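Local coordinates for mannuronan C5-epimerase (Pseudomonas syringae pv. tomato, PDB 4NK6), which epimerises beta-D-mannuronate residues of the alginate polymer to alpha-L-guluronate and helps protect the new polymer from degradation as part of a periplasmic complex, at residues Phe185-Gly190 against Gly213-Tyr219; Ser239-Trp245 against Asn261-Ile267; Asn357-Ala361 against Val381-Asn385; Arg368-Ser372 against Phe409-Leu415. All coordinates share one frame; numbering follows the deposited sequence.

Contact 1 of 4, residues Phe185-Gly190 against Gly213-Tyr219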
loop_
_atom_site.group_PDB
_atom_site.type_symbol
_atom_site.label_atom_id
_atom_site.label_comp_id
_atom_site.label_asym_id
_atom_site.label_seq_id
_atom_site.Cartn_x
_atom_site.Cartn_y
_atom_site.Cartn_z
ATOM N N PHE A 185 0.487 -1.776 -14.143
ATOM C CA PHE A 185 0.116 -1.462 -12.777
ATOM C C PHE A 185 -1.397 -1.416 -12.674
ATOM O O PHE A 185 -2.105 -1.464 -13.683
ATOM C CB PHE A 185 0.722 -0.110 -12.356
ATOM C CG PHE A 185 0.316 1.038 -13.249
ATOM C CD1 PHE A 185 -0.880 1.711 -13.041
ATOM C CD2 PHE A 185 1.131 1.444 -14.296
ATOM C CE1 PHE A 185 -1.261 2.750 -13.866
ATOM C CE2 PHE A 185 0.762 2.493 -15.127
ATOM C CZ PHE A 185 -0.428 3.150 -14.916
ATOM N N VAL A 186 -1.893 -1.330 -11.448
ATOM C CA VAL A 186 -3.324 -1.129 -11.216
ATOM C C VAL A 186 -3.505 0.208 -10.512
ATOM O O VAL A 186 -2.733 0.554 -9.613
ATOM C CB VAL A 186 -3.936 -2.243 -10.341
ATOM C CG1 VAL A 186 -5.444 -2.009 -10.142
ATOM C CG2 VAL A 186 -3.694 -3.621 -10.974
ATOM N N LEU A 187 -4.507 0.968 -10.936
ATOM C CA LEU A 187 -4.751 2.292 -10.382
ATOM C C LEU A 187 -6.247 2.486 -10.273
ATOM O O LEU A 187 -6.965 2.256 -11.235
ATOM C CB LEU A 187 -4.161 3.375 -11.303
ATOM C CG LEU A 187 -4.572 4.833 -11.039
ATOM C CD1 LEU A 187 -4.134 5.270 -9.648
ATOM C CD2 LEU A 187 -4.019 5.794 -12.099
ATOM N N THR A 188 -6.725 2.879 -9.100
ATOM C CA THR A 188 -8.135 3.236 -8.951
ATOM C C THR A 188 -8.257 4.684 -8.487
ATOM O O THR A 188 -7.334 5.219 -7.844
ATOM C CB THR A 188 -8.893 2.286 -7.990
ATOM O OG1 THR A 188 -8.511 2.557 -6.636
ATOM C CG2 THR A 188 -8.583 0.831 -8.326
ATOM N N TRP A 189 -9.387 5.306 -8.815
ATOM C CA TRP A 189 -9.582 6.744 -8.617
ATOM C C TRP A 189 -10.686 7.050 -7.611
ATOM O O TRP A 189 -11.344 6.144 -7.103
ATOM C CB TRP A 189 -9.917 7.444 -9.946
ATOM C CG TRP A 189 -8.743 7.686 -10.863
ATOM C CD1 TRP A 189 -8.591 7.218 -12.142
ATOM C CD2 TRP A 189 -7.565 8.464 -10.578
ATOM N NE1 TRP A 189 -7.389 7.654 -12.667
ATOM C CE2 TRP A 189 -6.746 8.423 -11.730
ATOM C CE3 TRP A 189 -7.128 9.195 -9.465
ATOM C CZ2 TRP A 189 -5.510 9.079 -11.796
ATOM C CZ3 TRP A 189 -5.892 9.846 -9.531
ATOM C CH2 TRP A 189 -5.103 9.783 -10.687
ATOM N N GLY A 190 -10.896 8.337 -7.340
ATOM C CA GLY A 190 -11.925 8.762 -6.409
ATOM C C GLY A 190 -13.292 8.207 -6.767
ATOM O O GLY A 190 -13.672 8.197 -7.937
ATOM N N GLY A 213 2.252 0.467 -8.537
ATOM C CA GLY A 213 1.978 -0.958 -8.430
ATOM C C GLY A 213 0.498 -1.247 -8.341
ATOM O O GLY A 213 -0.152 -1.534 -9.340
ATOM N N VAL A 214 -0.033 -1.197 -7.124
ATOM C CA VAL A 214 -1.476 -1.185 -6.904
ATOM C C VAL A 214 -1.704 0.099 -6.129
ATOM O O VAL A 214 -1.246 0.232 -5.000
ATOM C CB VAL A 214 -1.943 -2.397 -6.077
ATOM C CG1 VAL A 214 -3.402 -2.236 -5.653
ATOM C CG2 VAL A 214 -1.725 -3.694 -6.854
ATOM N N SER A 215 -2.364 1.062 -6.758
ATOM C CA SER A 215 -2.514 2.390 -6.183
ATOM C C SER A 215 -3.980 2.753 -6.093
ATOM O O SER A 215 -4.694 2.674 -7.084
ATOM C CB SER A 215 -1.806 3.444 -7.052
ATOM O OG SER A 215 -0.410 3.226 -7.092
ATOM N N ILE A 216 -4.407 3.163 -4.900
ATOM C CA ILE A 216 -5.777 3.592 -4.638
ATOM C C ILE A 216 -5.711 5.098 -4.398
ATOM O O ILE A 216 -4.984 5.541 -3.527
ATOM C CB ILE A 216 -6.322 2.903 -3.367
ATOM C CG1 ILE A 216 -6.021 1.396 -3.404
ATOM C CG2 ILE A 216 -7.804 3.177 -3.186
ATOM C CD1 ILE A 216 -6.751 0.643 -4.538
ATOM N N SER A 217 -6.463 5.897 -5.146
ATOM C CA SER A 217 -6.208 7.332 -5.095
ATOM C C SER A 217 -7.391 8.237 -5.371
ATOM O O SER A 217 -8.104 8.074 -6.362
ATOM C CB SER A 217 -5.077 7.692 -6.075
ATOM O OG SER A 217 -4.717 9.062 -5.984
ATOM N N GLN A 218 -7.577 9.224 -4.505
ATOM C CA GLN A 218 -8.451 10.337 -4.833
ATOM C C GLN A 218 -7.892 11.033 -6.080
ATOM O O GLN A 218 -6.686 10.959 -6.349
ATOM C CB GLN A 218 -8.516 11.304 -3.645
ATOM C CG GLN A 218 -9.360 12.560 -3.855
ATOM C CD GLN A 218 -10.815 12.259 -4.229
ATOM O OE1 GLN A 218 -11.120 11.972 -5.384
ATOM N NE2 GLN A 218 -11.710 12.334 -3.251
ATOM N N TYR A 219 -8.753 11.699 -6.845
ATOM C CA TYR A 219 -8.299 12.517 -7.969
ATOM C C TYR A 219 -7.372 13.631 -7.475
ATOM O O TYR A 219 -7.331 13.926 -6.276
ATOM C CB TYR A 219 -9.488 13.147 -8.694
ATOM C CG TYR A 219 -10.356 12.170 -9.454
ATOM C CD1 TYR A 219 -9.952 11.669 -10.684
ATOM C CD2 TYR A 219 -11.591 11.761 -8.948
ATOM C CE1 TYR A 219 -10.741 10.778 -11.387
ATOM C CE2 TYR A 219 -12.388 10.872 -9.647
ATOM C CZ TYR A 219 -11.956 10.387 -10.870
ATOM O OH TYR A 219 -12.732 9.502 -11.580
HETATM O O HOH W 1 -0.267 1.936 -9.540
#
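Gly213 O takes the amide of Val186 in a nearly straight bond, N to O 2.7 Å, and touches Phe185 CB. Val214 stands over Val186 on the face they share with Thr188 and Ile216. Ser215 then grips the neighbouring strand twice, its N giving to Val186 O and its O receiving Thr188 N, both at 2.9 Å. A water donates to Val186 O and accepts from Gly213 N and Ser215 OG. Beside Thr188 lies Ile216, whose CD1 comes to 3.3 Å from Thr188 OG1; chi1 of 74° puts that hydroxyl between the backbone N and carbonyl carbon. Ser217 N closes the pairing on Thr188 O. At Gln218 the carbonyl O lies at the edge of the Trp189 indole, 3.5 Å from CZ3. Tyr219 sets its ring nearly parallel to the Trp189 five-membered ring (planes 7° apart), but slid so that Trp189 CB sits over the phenol face, 4.0 Å from its centroid. The polar ends of the two rings are held elsewhere, Trp189 NE1 by Gly63 O and Tyr219 OH by Glu153. One-to-one parallel pairing of strands 186-188 and 215-217, axes 4.8 Å apart at 14°, is the stacking of successive turns in a right-handed beta-helix.

Contact 2 of 4, residues Ser239-Trp245 against Asn261-Ile267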
loop_
_atom_site.group_PDB
_atom_site.type_symbol
_atom_site.label_atom_id
_atom_site.label_comp_id
_atom_site.label_asym_id
_atom_site.label_seq_id
_atom_site.Cartn_x
_atom_site.Cartn_y
_atom_site.Cartn_z
ATOM N N SER A 239 -4.147 -12.267 -0.382
ATOM C CA SER A 239 -3.527 -12.228 -1.689
ATOM C C SER A 239 -2.008 -12.181 -1.569
ATOM O O SER A 239 -1.469 -12.192 -0.468
ATOM C CB SER A 239 -4.064 -11.029 -2.478
ATOM O OG SER A 239 -5.449 -11.236 -2.720
ATOM N N GLU A 240 -1.318 -12.136 -2.699
ATOM C CA GLU A 240 0.135 -12.144 -2.664
ATOM C C GLU A 240 0.716 -11.223 -3.729
ATOM O O GLU A 240 0.321 -11.282 -4.892
ATOM C CB GLU A 240 0.662 -13.582 -2.804
ATOM C CG GLU A 240 2.184 -13.671 -2.858
ATOM C CD GLU A 240 2.710 -15.074 -2.593
ATOM O OE1 GLU A 240 2.184 -15.752 -1.688
ATOM O OE2 GLU A 240 3.658 -15.496 -3.289
ATOM N N PHE A 241 1.636 -10.358 -3.307
ATOM C CA PHE A 241 2.230 -9.342 -4.172
ATOM C C PHE A 241 3.744 -9.439 -4.082
ATOM O O PHE A 241 4.309 -9.403 -2.989
ATOM C CB PHE A 241 1.742 -7.945 -3.751
ATOM C CG PHE A 241 0.245 -7.821 -3.755
ATOM C CD1 PHE A 241 -0.495 -8.206 -2.647
ATOM C CD2 PHE A 241 -0.423 -7.373 -4.886
ATOM C CE1 PHE A 241 -1.892 -8.122 -2.657
ATOM C CE2 PHE A 241 -1.815 -7.297 -4.906
ATOM C CZ PHE A 241 -2.548 -7.673 -3.792
ATOM N N ALA A 242 4.394 -9.567 -5.234
ATOM C CA ALA A 242 5.831 -9.787 -5.280
ATOM C C ALA A 242 6.475 -8.937 -6.370
ATOM O O ALA A 242 5.874 -8.712 -7.415
ATOM C CB ALA A 242 6.124 -11.269 -5.529
ATOM N N ASP A 243 7.699 -8.479 -6.120
ATOM C CA ASP A 243 8.481 -7.760 -7.131
ATOM C C ASP A 243 7.800 -6.463 -7.597
ATOM O O ASP A 243 8.074 -5.966 -8.696
ATOM C CB ASP A 243 8.779 -8.668 -8.333
ATOM C CG ASP A 243 9.931 -8.141 -9.191
ATOM O OD1 ASP A 243 11.000 -7.864 -8.617
ATOM O OD2 ASP A 243 9.758 -7.973 -10.415
ATOM N N MET A 244 6.903 -5.937 -6.762
ATOM C CA MET A 244 6.205 -4.687 -7.040
ATOM C C MET A 244 7.091 -3.506 -6.662
ATOM O O MET A 244 7.860 -3.587 -5.701
ATOM C CB MET A 244 4.916 -4.601 -6.215
ATOM C CG MET A 244 4.086 -5.905 -6.166
ATOM S SD MET A 244 2.966 -6.161 -7.549
ATOM C CE MET A 244 1.719 -4.923 -7.177
ATOM N N TRP A 245 6.968 -2.400 -7.389
ATOM C CA TRP A 245 7.702 -1.178 -7.014
ATOM C C TRP A 245 7.265 -0.713 -5.615
ATOM O O TRP A 245 8.095 -0.608 -4.706
ATOM C CB TRP A 245 7.525 -0.093 -8.092
ATOM C CG TRP A 245 8.194 1.221 -7.796
ATOM C CD1 TRP A 245 7.580 2.376 -7.417
ATOM C CD2 TRP A 245 9.595 1.519 -7.882
ATOM N NE1 TRP A 245 8.511 3.371 -7.243
ATOM C CE2 TRP A 245 9.755 2.874 -7.529
ATOM C CE3 TRP A 245 10.731 0.769 -8.208
ATOM C CZ2 TRP A 245 11.007 3.499 -7.488
ATOM C CZ3 TRP A 245 11.978 1.397 -8.173
ATOM C CH2 TRP A 245 12.101 2.745 -7.809
ATOM N N ASN A 261 -2.512 -10.780 3.681
ATOM C CA ASN A 261 -1.722 -10.850 2.457
ATOM C C ASN A 261 -0.265 -11.177 2.710
ATOM O O ASN A 261 0.228 -11.011 3.813
ATOM C CB ASN A 261 -1.793 -9.531 1.693
ATOM C CG ASN A 261 -3.217 -9.114 1.392
ATOM O OD1 ASN A 261 -3.900 -9.739 0.580
ATOM N ND2 ASN A 261 -3.674 -8.054 2.052
ATOM N N THR A 262 0.413 -11.648 1.671
ATOM C CA THR A 262 1.861 -11.769 1.692
ATOM C C THR A 262 2.456 -10.750 0.721
ATOM O O THR A 262 2.141 -10.756 -0.475
ATOM C CB THR A 262 2.314 -13.206 1.326
ATOM O OG1 THR A 262 1.966 -14.108 2.386
ATOM C CG2 THR A 262 3.813 -13.258 1.127
ATOM N N TYR A 263 3.286 -9.856 1.255
ATOM C CA TYR A 263 4.032 -8.884 0.463
ATOM C C TYR A 263 5.496 -9.281 0.492
ATOM O O TYR A 263 6.186 -9.062 1.488
ATOM C CB TYR A 263 3.856 -7.461 1.029
ATOM C CG TYR A 263 2.509 -6.865 0.704
ATOM C CD1 TYR A 263 2.319 -6.138 -0.463
ATOM C CD2 TYR A 263 1.411 -7.076 1.537
ATOM C CE1 TYR A 263 1.081 -5.610 -0.789
ATOM C CE2 TYR A 263 0.165 -6.550 1.224
ATOM C CZ TYR A 263 0.007 -5.819 0.058
ATOM O OH TYR A 263 -1.226 -5.299 -0.270
ATOM N N ARG A 264 5.973 -9.872 -0.596
ATOM C CA ARG A 264 7.304 -10.462 -0.584
ATOM C C ARG A 264 8.213 -9.868 -1.654
ATOM O O ARG A 264 7.816 -9.731 -2.811
ATOM C CB ARG A 264 7.216 -11.989 -0.736
ATOM C CG ARG A 264 6.527 -12.444 -2.020
ATOM C CD ARG A 264 6.504 -13.969 -2.156
ATOM N NE ARG A 264 7.835 -14.563 -2.054
ATOM C CZ ARG A 264 8.069 -15.876 -2.037
ATOM N NH1 ARG A 264 9.312 -16.334 -1.939
ATOM N NH2 ARG A 264 7.058 -16.737 -2.120
ATOM N N ASP A 265 9.433 -9.515 -1.254
ATOM C CA ASP A 265 10.470 -9.126 -2.202
ATOM C C ASP A 265 10.039 -7.962 -3.095
ATOM O O ASP A 265 10.361 -7.927 -4.288
ATOM C CB ASP A 265 10.862 -10.333 -3.066
ATOM C CG ASP A 265 11.168 -11.564 -2.224
ATOM O OD1 ASP A 265 11.868 -11.419 -1.203
ATOM O OD2 ASP A 265 10.690 -12.665 -2.565
ATOM N N ASN A 266 9.296 -7.022 -2.531
ATOM C CA ASN A 266 8.970 -5.811 -3.278
ATOM C C ASN A 266 10.133 -4.835 -3.261
ATOM O O ASN A 266 11.031 -4.959 -2.431
ATOM C CB ASN A 266 7.688 -5.192 -2.746
ATOM C CG ASN A 266 6.515 -6.137 -2.899
ATOM O OD1 ASN A 266 6.130 -6.471 -4.017
ATOM N ND2 ASN A 266 5.975 -6.612 -1.782
ATOM N N ILE A 267 10.134 -3.874 -4.179
ATOM C CA ILE A 267 11.340 -3.094 -4.395
ATOM C C ILE A 267 11.535 -1.984 -3.360
ATOM O O ILE A 267 12.513 -1.997 -2.609
ATOM C CB ILE A 267 11.410 -2.500 -5.828
ATOM C CG1 ILE A 267 11.063 -3.566 -6.874
ATOM C CG2 ILE A 267 12.779 -1.865 -6.071
ATOM C CD1 ILE A 267 11.903 -4.847 -6.802
HETATM O O HOH W 2 11.555 -9.113 -6.409
#
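Two adjacent turns of the parallel beta-helix meet here, Glu240 over Thr262, Phe241 over Tyr263 and Ala242 over Arg264. Thr262 N binds Ser239 O and Phe241 N binds Thr262 O, each at 2.9 Å, and Arg264 N continues the alternation to Phe241 O. On the buried face the Phe241 and Tyr263 side chains run side by side, their rings near parallel but slid apart (planes at 14°, centroids 5.0 Å apart); Phe241 CD1 lies over the phenol face. With CG anti to the carbonyl carbon in both (chi1 -56° and -76°), the rings leave their strands alike. The partly exposed face carries a charged pair beside Ala242: Glu240 OE2 lies near the edge of the Arg264 guanidinium, in a long salt bridge of 3.8 Å to NH2, and Arg264 NE makes a weak one to Asp265. Beyond the strands, Asn266 OD1 accepts Met244 N on a lone pair (2.9 Å), and Ile267 N bonds Met244 O at 2.8 Å. At the other end Asn261 OD1 takes Ser239 N (2.7 Å), while its ND2 binds Ile236 O. Asparagine amides bonding the backbone of the preceding turn, with like side chains aligned inside the coil, recur in right-handed parallel beta-helices.

Contact 3 of 4, residues Asn357-Ala361 against Val381-Asn385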
loop_
_atom_site.group_PDB
_atom_site.type_symbol
_atom_site.label_atom_id
_atom_site.label_comp_id
_atom_site.label_asym_id
_atom_site.label_seq_id
_atom_site.Cartn_x
_atom_site.Cartn_y
_atom_site.Cartn_z
ATOM N N ASN A 357 3.537 -5.037 20.921
ATOM C CA ASN A 357 4.336 -5.474 19.787
ATOM C C ASN A 357 5.543 -6.244 20.270
ATOM O O ASN A 357 6.104 -5.936 21.313
ATOM C CB ASN A 357 4.809 -4.281 18.968
ATOM C CG ASN A 357 3.667 -3.489 18.405
ATOM O OD1 ASN A 357 3.044 -3.901 17.431
ATOM N ND2 ASN A 357 3.372 -2.344 19.020
ATOM N N ARG A 358 5.941 -7.244 19.500
ATOM C CA ARG A 358 7.141 -7.995 19.801
ATOM C C ARG A 358 8.195 -7.631 18.768
ATOM O O ARG A 358 8.134 -8.059 17.615
ATOM C CB ARG A 358 6.833 -9.492 19.820
ATOM C CG ARG A 358 5.972 -9.897 21.022
ATOM C CD ARG A 358 5.611 -11.369 20.991
ATOM N NE ARG A 358 4.574 -11.629 20.009
ATOM C CZ ARG A 358 3.275 -11.553 20.271
ATOM N NH1 ARG A 358 2.866 -11.228 21.491
ATOM N NH2 ARG A 358 2.392 -11.814 19.322
ATOM N N VAL A 359 9.140 -6.796 19.191
ATOM C CA VAL A 359 10.139 -6.230 18.301
ATOM C C VAL A 359 11.485 -6.882 18.596
ATOM O O VAL A 359 12.140 -6.571 19.590
ATOM C CB VAL A 359 10.200 -4.699 18.479
ATOM C CG1 VAL A 359 10.991 -4.075 17.378
ATOM C CG2 VAL A 359 8.785 -4.130 18.467
ATOM N N ILE A 360 11.893 -7.797 17.725
ATOM C CA ILE A 360 12.950 -8.742 18.053
ATOM C C ILE A 360 14.055 -8.745 17.013
ATOM O O ILE A 360 13.779 -8.854 15.828
ATOM C CB ILE A 360 12.384 -10.195 18.084
ATOM C CG1 ILE A 360 11.069 -10.260 18.867
ATOM C CG2 ILE A 360 13.430 -11.155 18.635
ATOM C CD1 ILE A 360 11.206 -9.898 20.363
ATOM N N ALA A 361 15.305 -8.655 17.458
ATOM C CA ALA A 361 16.457 -8.888 16.589
ATOM C C ALA A 361 16.471 -8.048 15.317
ATOM O O ALA A 361 16.878 -8.530 14.272
ATOM C CB ALA A 361 16.591 -10.408 16.239
ATOM N N VAL A 381 7.412 -5.610 23.826
ATOM C CA VAL A 381 8.599 -6.388 24.109
ATOM C C VAL A 381 9.643 -6.054 23.052
ATOM O O VAL A 381 9.405 -6.252 21.861
ATOM C CB VAL A 381 8.296 -7.886 24.067
ATOM C CG1 VAL A 381 9.579 -8.673 24.170
ATOM C CG2 VAL A 381 7.312 -8.270 25.187
ATOM N N ALA A 382 10.786 -5.530 23.489
ATOM C CA ALA A 382 11.891 -5.228 22.586
ATOM C C ALA A 382 13.110 -6.001 23.055
ATOM O O ALA A 382 13.704 -5.689 24.087
ATOM C CB ALA A 382 12.188 -3.724 22.567
ATOM N N MET A 383 13.481 -7.018 22.291
ATOM C CA MET A 383 14.532 -7.917 22.718
ATOM C C MET A 383 15.533 -8.192 21.620
ATOM O O MET A 383 15.161 -8.361 20.457
ATOM C CB MET A 383 13.926 -9.245 23.172
ATOM C CG MET A 383 13.407 -9.252 24.600
ATOM S SD MET A 383 13.228 -10.954 25.201
ATOM C CE MET A 383 14.942 -11.489 25.240
ATOM N N ALA A 384 16.800 -8.242 22.007
ATOM C CA ALA A 384 17.859 -8.719 21.131
ATOM C C ALA A 384 18.061 -7.849 19.895
ATOM O O ALA A 384 18.604 -8.310 18.898
ATOM C CB ALA A 384 17.606 -10.188 20.726
ATOM N N ASN A 385 17.620 -6.598 19.957
ATOM C CA ASN A 385 17.900 -5.668 18.877
ATOM C C ASN A 385 19.351 -5.261 18.937
ATOM O O ASN A 385 19.958 -5.282 20.006
ATOM C CB ASN A 385 16.968 -4.457 18.943
ATOM C CG ASN A 385 15.511 -4.852 18.771
ATOM O OD1 ASN A 385 15.063 -5.134 17.661
ATOM N ND2 ASN A 385 14.771 -4.904 19.876
#
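Backbone pairing between neighbouring coils dominates this partly buried contact, in which Val359 and Ala382 face inward and Ile360 and Met383 lie on the outer face. Asn357 O receives Val381 N at 2.9 Å, Val381 O receives Val359 N at 2.7 Å, and both N-H groups point almost straight at their acceptors (170° and 172°). Val359 O is gripped twice. Met383 N reaches it at 3.0 Å and Asn385 ND2 at 3.1 Å, from opposite faces of the carbonyl plane. Asn385 can do this because the backbone bends at Ala384, and CG, anti to the carbonyl carbon (chi1 -62°), carries the amide back toward the preceding coil. Such side-chain to backbone bonding at a corner is a recurring feature of right-handed parallel beta-helices, and here it runs on: Asn385 ND2 also binds Asn425 OD1, and Asn385 OD1 takes Asn362 N. Ala361 N then bonds Met383 O in the carbonyl plane, at 3.0 Å, carrying the pairing one residue past strand 358-360. On the outer face Ile360 and Met383 run side by side, Ile360 CD1 touching Met383 CB at 4.0 Å and lying more loosely, at 4.3 Å, from Val381 CG1.

Contact 4 of 4, residues Arg368-Ser372 against Phe409-Leu415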
loop_
_atom_site.group_PDB
_atom_site.type_symbol
_atom_site.label_atom_id
_atom_site.label_comp_id
_atom_site.label_asym_id
_atom_site.label_seq_id
_atom_site.Cartn_x
_atom_site.Cartn_y
_atom_site.Cartn_z
ATOM N N ARG A 368 12.183 3.247 17.619
ATOM C CA ARG A 368 12.796 4.568 17.597
ATOM C C ARG A 368 11.742 5.658 17.413
ATOM O O ARG A 368 10.855 5.544 16.565
ATOM C CB ARG A 368 13.888 4.666 16.522
ATOM C CG ARG A 368 14.529 6.060 16.452
ATOM C CD ARG A 368 15.902 6.041 15.771
ATOM N NE ARG A 368 15.838 5.746 14.339
ATOM C CZ ARG A 368 15.842 6.672 13.384
ATOM N NH1 ARG A 368 15.813 6.304 12.107
ATOM N NH2 ARG A 368 15.881 7.964 13.701
ATOM N N VAL A 369 11.838 6.707 18.222
ATOM C CA VAL A 369 10.876 7.800 18.179
ATOM C C VAL A 369 11.614 9.112 18.003
ATOM O O VAL A 369 12.370 9.512 18.878
ATOM C CB VAL A 369 10.059 7.884 19.489
ATOM C CG1 VAL A 369 9.038 9.006 19.409
ATOM C CG2 VAL A 369 9.367 6.548 19.779
ATOM N N ARG A 370 11.393 9.778 16.874
ATOM C CA ARG A 370 12.073 11.035 16.595
ATOM C C ARG A 370 11.048 12.164 16.500
ATOM O O ARG A 370 10.059 12.040 15.777
ATOM C CB ARG A 370 12.874 10.941 15.287
ATOM C CG ARG A 370 13.770 12.167 15.001
ATOM C CD ARG A 370 14.424 12.088 13.613
ATOM N NE ARG A 370 13.519 12.496 12.533
ATOM C CZ ARG A 370 13.820 12.437 11.235
ATOM N NH1 ARG A 370 12.939 12.843 10.329
ATOM N NH2 ARG A 370 15.003 11.977 10.841
ATOM N N ASN A 371 11.285 13.245 17.243
ATOM C CA ASN A 371 10.464 14.459 17.151
ATOM C C ASN A 371 8.970 14.207 17.284
ATOM O O ASN A 371 8.177 14.851 16.599
ATOM C CB ASN A 371 10.710 15.193 15.825
ATOM C CG ASN A 371 12.093 15.817 15.741
ATOM O OD1 ASN A 371 12.698 16.158 16.756
ATOM N ND2 ASN A 371 12.595 15.978 14.523
ATOM N N SER A 372 8.589 13.265 18.143
ATOM C CA SER A 372 7.181 12.920 18.319
ATOM C C SER A 372 6.780 13.012 19.789
ATOM O O SER A 372 7.492 12.508 20.663
ATOM C CB SER A 372 6.925 11.496 17.801
ATOM O OG SER A 372 7.433 11.344 16.486
ATOM N N PHE A 409 7.225 20.366 11.520
ATOM C CA PHE A 409 7.700 19.465 12.560
ATOM C C PHE A 409 8.031 20.280 13.796
ATOM O O PHE A 409 8.163 21.498 13.728
ATOM C CB PHE A 409 8.963 18.738 12.094
ATOM C CG PHE A 409 10.198 19.596 12.126
ATOM C CD1 PHE A 409 10.462 20.493 11.103
ATOM C CD2 PHE A 409 11.085 19.519 13.190
ATOM C CE1 PHE A 409 11.594 21.289 11.133
ATOM C CE2 PHE A 409 12.215 20.315 13.229
ATOM C CZ PHE A 409 12.471 21.203 12.196
ATOM N N ASP A 410 8.188 19.596 14.922
ATOM C CA ASP A 410 8.644 20.249 16.139
ATOM C C ASP A 410 9.639 19.354 16.879
ATOM O O ASP A 410 9.359 18.180 17.146
ATOM C CB ASP A 410 7.458 20.609 17.035
ATOM C CG ASP A 410 7.884 21.350 18.282
ATOM O OD1 ASP A 410 8.831 22.159 18.193
ATOM O OD2 ASP A 410 7.282 21.112 19.352
ATOM N N ALA A 411 10.806 19.912 17.191
ATOM C CA ALA A 411 11.900 19.149 17.787
ATOM C C ALA A 411 11.688 18.856 19.276
ATOM O O ALA A 411 12.449 19.316 20.124
ATOM C CB ALA A 411 13.232 19.866 17.565
ATOM N N GLN A 412 10.645 18.094 19.587
ATOM C CA GLN A 412 10.402 17.649 20.954
ATOM C C GLN A 412 10.016 16.175 20.943
ATOM O O GLN A 412 9.374 15.692 19.999
ATOM C CB GLN A 412 9.303 18.473 21.624
ATOM C CG GLN A 412 9.566 19.966 21.644
ATOM C CD GLN A 412 8.977 20.650 22.861
ATOM O OE1 GLN A 412 9.484 20.499 23.973
ATOM N NE2 GLN A 412 7.905 21.411 22.656
ATOM N N VAL A 413 10.425 15.458 21.986
ATOM C CA VAL A 413 10.063 14.056 22.124
ATOM C C VAL A 413 9.513 13.786 23.526
ATOM O O VAL A 413 10.073 14.228 24.524
ATOM C CB VAL A 413 11.252 13.111 21.770
ATOM C CG1 VAL A 413 12.380 13.197 22.810
ATOM C CG2 VAL A 413 10.769 11.674 21.594
ATOM N N SER A 414 8.384 13.099 23.603
ATOM C CA SER A 414 7.885 12.678 24.903
ATOM C C SER A 414 7.140 11.357 24.797
ATOM O O SER A 414 6.467 11.079 23.798
ATOM C CB SER A 414 6.987 13.739 25.525
ATOM O OG SER A 414 5.725 13.739 24.897
ATOM N N LEU A 415 7.265 10.533 25.826
ATOM C CA LEU A 415 6.540 9.282 25.814
ATOM C C LEU A 415 6.180 8.761 27.194
ATOM O O LEU A 415 6.688 9.233 28.217
ATOM C CB LEU A 415 7.284 8.232 24.989
ATOM C CG LEU A 415 8.788 8.097 25.174
ATOM C CD1 LEU A 415 9.087 7.124 26.288
ATOM C CD2 LEU A 415 9.424 7.645 23.873
HETATM O O HOH W 3 7.308 16.880 14.899
#
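A corner of the beta-helix, where strand 367-370 ends, is covered here by the incoming chain that leads into strand 414-418. The turn residue Asn371 meets the approaching chain with its side chain: CB packs on Asp410 O at 3.5 Å, and OD1 lies 3.3 Å from Ala411 CA. Its ND2 stands 4.1 Å from Phe409 CD2, with amide and ring planes 34° apart, while bonding outward to Glu348 and to the carbonyl of the dimethyl-lysine at position 395. The incoming chain folds sharply here, for Ala411 is the centre of an inverse gamma turn, in which Gln412 N bonds Asp410 O. A water bridges the backbones, donating to Asn371 O and accepting from Asp410 N at 2.9 Å. Direct pairing begins at Ser414, whose N binds Ser372 O at 3.1 Å. Inside the coil, Val413 CG2, anti to its own backbone N, meets Val369 CG1 at 3.9 Å, and Leu415 CD2 lies 4.2 Å from Val369 CG2. Beyond a single direct hydrogen bond and one water bridge, the rest of the join is close packing and CA-H...O contacts, from Asn371 CA to Gln412 O and from Val413 CA to Ser372 O; the two outside bonds of Asn371 ND2 probably limit rotation of the amide against which Ala411 packs.

How the contacts relate
All four contacts join parts of one coiled solenoid, met in series along the chain except that contacts 3 and 4 alternate. Contact 1 is wholly buried and contact 4 mostly so, with Asp410 exposed, whereas contacts 2 and 3 each bury one face and leave the other partly exposed. Contacts 1 and 2 touch: Met244 CE packs 3.7 Å from Val214 CG2, linking two walls through the interior. Contacts 3 and 4 share a coil, yet their nearest atoms stay about 7 Å apart. Regular parallel pairing governs contacts 1 to 3. Contact 1 adds aromatic and aliphatic packing, contact 2 paired rings inside and a salt bridge outside, contact 3 aliphatic side chains; contact 4, at an entering loop, depends mostly on packing.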